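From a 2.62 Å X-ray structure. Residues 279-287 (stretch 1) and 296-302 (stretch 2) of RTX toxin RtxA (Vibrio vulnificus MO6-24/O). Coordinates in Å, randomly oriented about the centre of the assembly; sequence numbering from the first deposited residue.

Stretch 1 (279-287) VTGEQTFYG
Stretch 2, residues 296-302: GQYADQI

A single phenolic oxygen organises this contact: the hydroxyl of Tyr298, carried on a helix, donates a hydrogen bond to Glu282 and accepts a weak bond from Thr284. It illustrates how a long aromatic side chain can join a helix to a loop whose backbone stays remote, for the nearest CA atoms, those of Thr284 and Tyr298, are 9.5 Å apart.

Residues 296-302 continue a helix begun earlier in the chain. The helix is kinked where the N atoms of Asp300 and Gln301 lack bonds to the preceding turn, while Ile302 N donates to Tyr298 O at 3.0 Å. Residues 279-287 are largely extended; Gly281, at phi/psi 99/179, adopts angles at which a CB would jam against the carbonyl O of Thr280.

The CA-to-CB bond of Tyr298 (chi1 m, -70°; chi2 -86°) is directed toward the loop. Tyr298 OH donates to Glu282 OE1 at 2.8 Å, a short bond to a carboxylate reached by a p, t side chain (chi1 72°, chi2 -163°) with chi3 -175°. Thr284, with CB sideways and chi1 -86° (m), sends the weak bond from OG1 to Tyr298 OH at 3.1 Å. Proximity alone does not make a bond: Gln297 NE2 lies 3.2 Å from Tyr298 OH, but the angle is poor.

An aromatic contact lies beside this polar centre. The CA-to-CB bond of Tyr286 (m, -69°; chi2 -58°) is likewise directed toward the helix, and Tyr286 CE2 meets Tyr298 CE2 at 4.0 Å, edge against edge. Gln297 (chi1 -169°, chi2 -167°, both t; chi3 -54°) extends its amide so that Gln297 OE1 lies 3.0 Å from Tyr286 OH and 3.3 Å from Phe285 CZ. Phe285 (p, 51°; chi2 86°) starts sideways, yet its ring end comes nearer.

Thr280 CG2 also comes within 4.4 Å of Gln301 NE2, a loose contact. Altogether 323 Å² is buried, counting both sides.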

# COMPACT_ATOMS: atom_id res chain seq x y z
N VAL A 279 5.61 13.69 -12.64
CA VAL A 279 4.50 13.63 -11.70
C VAL A 279 3.20 14.28 -12.12
O VAL A 279 3.15 15.48 -12.29
CB VAL A 279 4.88 14.37 -10.43
CG1 VAL A 279 3.89 14.08 -9.33
CG2 VAL A 279 6.29 14.02 -10.03
N THR A 280 2.14 13.50 -12.20
CA THR A 280 0.84 14.01 -12.57
C THR A 280 0.03 14.21 -11.31
O THR A 280 0.56 14.21 -10.22
CB THR A 280 0.04 13.01 -13.42
OG1 THR A 280 0.88 11.99 -13.94
CG2 THR A 280 -0.61 13.71 -14.58
N GLY A 281 -1.26 14.41 -11.48
CA GLY A 281 -2.16 14.54 -10.36
C GLY A 281 -2.58 15.91 -9.91
O GLY A 281 -2.20 16.92 -10.46
N GLU A 282 -3.40 15.91 -8.89
CA GLU A 282 -3.90 17.12 -8.27
C GLU A 282 -4.33 16.87 -6.83
O GLU A 282 -4.47 15.73 -6.41
CB GLU A 282 -5.09 17.67 -9.07
CG GLU A 282 -6.37 16.84 -8.94
CD GLU A 282 -7.40 17.14 -10.03
OE1 GLU A 282 -8.52 16.60 -9.95
OE2 GLU A 282 -7.09 17.91 -10.97
N GLN A 283 -4.56 17.96 -6.10
CA GLN A 283 -5.32 17.87 -4.86
C GLN A 283 -6.81 17.66 -5.12
O GLN A 283 -7.38 18.17 -6.08
CB GLN A 283 -5.11 19.10 -3.97
CG GLN A 283 -5.58 18.87 -2.54
CD GLN A 283 -5.19 19.99 -1.61
OE1 GLN A 283 -4.95 21.12 -2.04
NE2 GLN A 283 -5.15 19.69 -0.33
N THR A 284 -7.42 16.95 -4.18
CA THR A 284 -8.74 16.36 -4.32
C THR A 284 -9.64 17.06 -3.29
O THR A 284 -9.13 17.63 -2.33
CB THR A 284 -8.62 14.84 -4.02
OG1 THR A 284 -8.25 14.14 -5.21
CG2 THR A 284 -9.84 14.28 -3.53
N PHE A 285 -10.96 17.03 -3.47
CA PHE A 285 -11.87 17.55 -2.41
C PHE A 285 -12.43 16.51 -1.40
O PHE A 285 -13.44 16.76 -0.70
CB PHE A 285 -12.96 18.48 -2.98
CG PHE A 285 -13.72 17.91 -4.14
CD1 PHE A 285 -14.82 17.10 -3.93
CD2 PHE A 285 -13.39 18.27 -5.43
CE1 PHE A 285 -15.56 16.62 -5.00
CE2 PHE A 285 -14.11 17.79 -6.51
CZ PHE A 285 -15.20 16.96 -6.29
N TYR A 286 -11.68 15.42 -1.25
CA TYR A 286 -12.10 14.22 -0.53
C TYR A 286 -11.24 14.07 0.71
O TYR A 286 -10.05 14.38 0.69
CB TYR A 286 -11.95 12.99 -1.41
CG TYR A 286 -12.92 12.95 -2.57
CD1 TYR A 286 -14.28 12.99 -2.36
CD2 TYR A 286 -12.47 12.84 -3.89
CE1 TYR A 286 -15.18 12.94 -3.41
CE2 TYR A 286 -13.35 12.80 -4.95
CZ TYR A 286 -14.71 12.84 -4.71
OH TYR A 286 -15.60 12.79 -5.77
N GLY A 287 -11.86 13.60 1.79
CA GLY A 287 -11.15 13.25 3.02
C GLY A 287 -10.29 12.01 2.84
O GLY A 287 -10.43 11.29 1.84
N GLY A 296 -14.33 6.57 -7.55
CA GLY A 296 -15.39 6.93 -8.51
C GLY A 296 -14.96 8.03 -9.48
O GLY A 296 -14.97 7.84 -10.71
N GLN A 297 -14.54 9.16 -8.91
CA GLN A 297 -14.20 10.33 -9.71
C GLN A 297 -12.94 10.09 -10.53
O GLN A 297 -12.89 10.45 -11.71
CB GLN A 297 -13.99 11.54 -8.81
CG GLN A 297 -13.90 12.84 -9.60
CD GLN A 297 -13.39 13.99 -8.77
OE1 GLN A 297 -13.93 14.29 -7.70
NE2 GLN A 297 -12.36 14.66 -9.26
N TYR A 298 -11.93 9.49 -9.92
CA TYR A 298 -10.60 9.43 -10.53
C TYR A 298 -10.29 8.10 -11.25
O TYR A 298 -9.37 8.06 -12.08
CB TYR A 298 -9.53 9.76 -9.49
CG TYR A 298 -9.54 11.22 -9.06
CD1 TYR A 298 -8.84 12.18 -9.78
CD2 TYR A 298 -10.24 11.62 -7.93
CE1 TYR A 298 -8.83 13.51 -9.38
CE2 TYR A 298 -10.24 12.95 -7.52
CZ TYR A 298 -9.54 13.89 -8.24
OH TYR A 298 -9.56 15.20 -7.82
N ALA A 299 -11.07 7.05 -11.00
CA ALA A 299 -10.79 5.73 -11.59
C ALA A 299 -10.35 5.79 -13.06
O ALA A 299 -9.46 5.03 -13.47
CB ALA A 299 -12.00 4.81 -11.46
N ASP A 300 -10.98 6.67 -13.84
CA ASP A 300 -10.70 6.79 -15.27
C ASP A 300 -9.33 7.42 -15.53
O ASP A 300 -8.54 6.88 -16.32
CB ASP A 300 -11.82 7.57 -16.00
CG ASP A 300 -13.01 6.67 -16.40
OD1 ASP A 300 -12.82 5.44 -16.56
OD2 ASP A 300 -14.13 7.20 -16.58
N GLN A 301 -9.05 8.54 -14.87
CA GLN A 301 -7.71 9.16 -14.97
C GLN A 301 -6.60 8.18 -14.59
O GLN A 301 -5.55 8.12 -15.25
CB GLN A 301 -7.61 10.41 -14.10
CG GLN A 301 -6.17 10.86 -13.85
CD GLN A 301 -6.01 12.36 -13.68
OE1 GLN A 301 -6.88 13.03 -13.12
NE2 GLN A 301 -4.88 12.88 -14.14
N ILE A 302 -6.84 7.40 -13.53
CA ILE A 302 -5.84 6.45 -13.02
C ILE A 302 -5.40 5.47 -14.10
O ILE A 302 -4.21 5.26 -14.29
CB ILE A 302 -6.37 5.68 -11.78
CG1 ILE A 302 -6.30 6.57 -10.53
CG2 ILE A 302 -5.55 4.42 -11.53
CD1 ILE A 302 -7.09 6.04 -9.35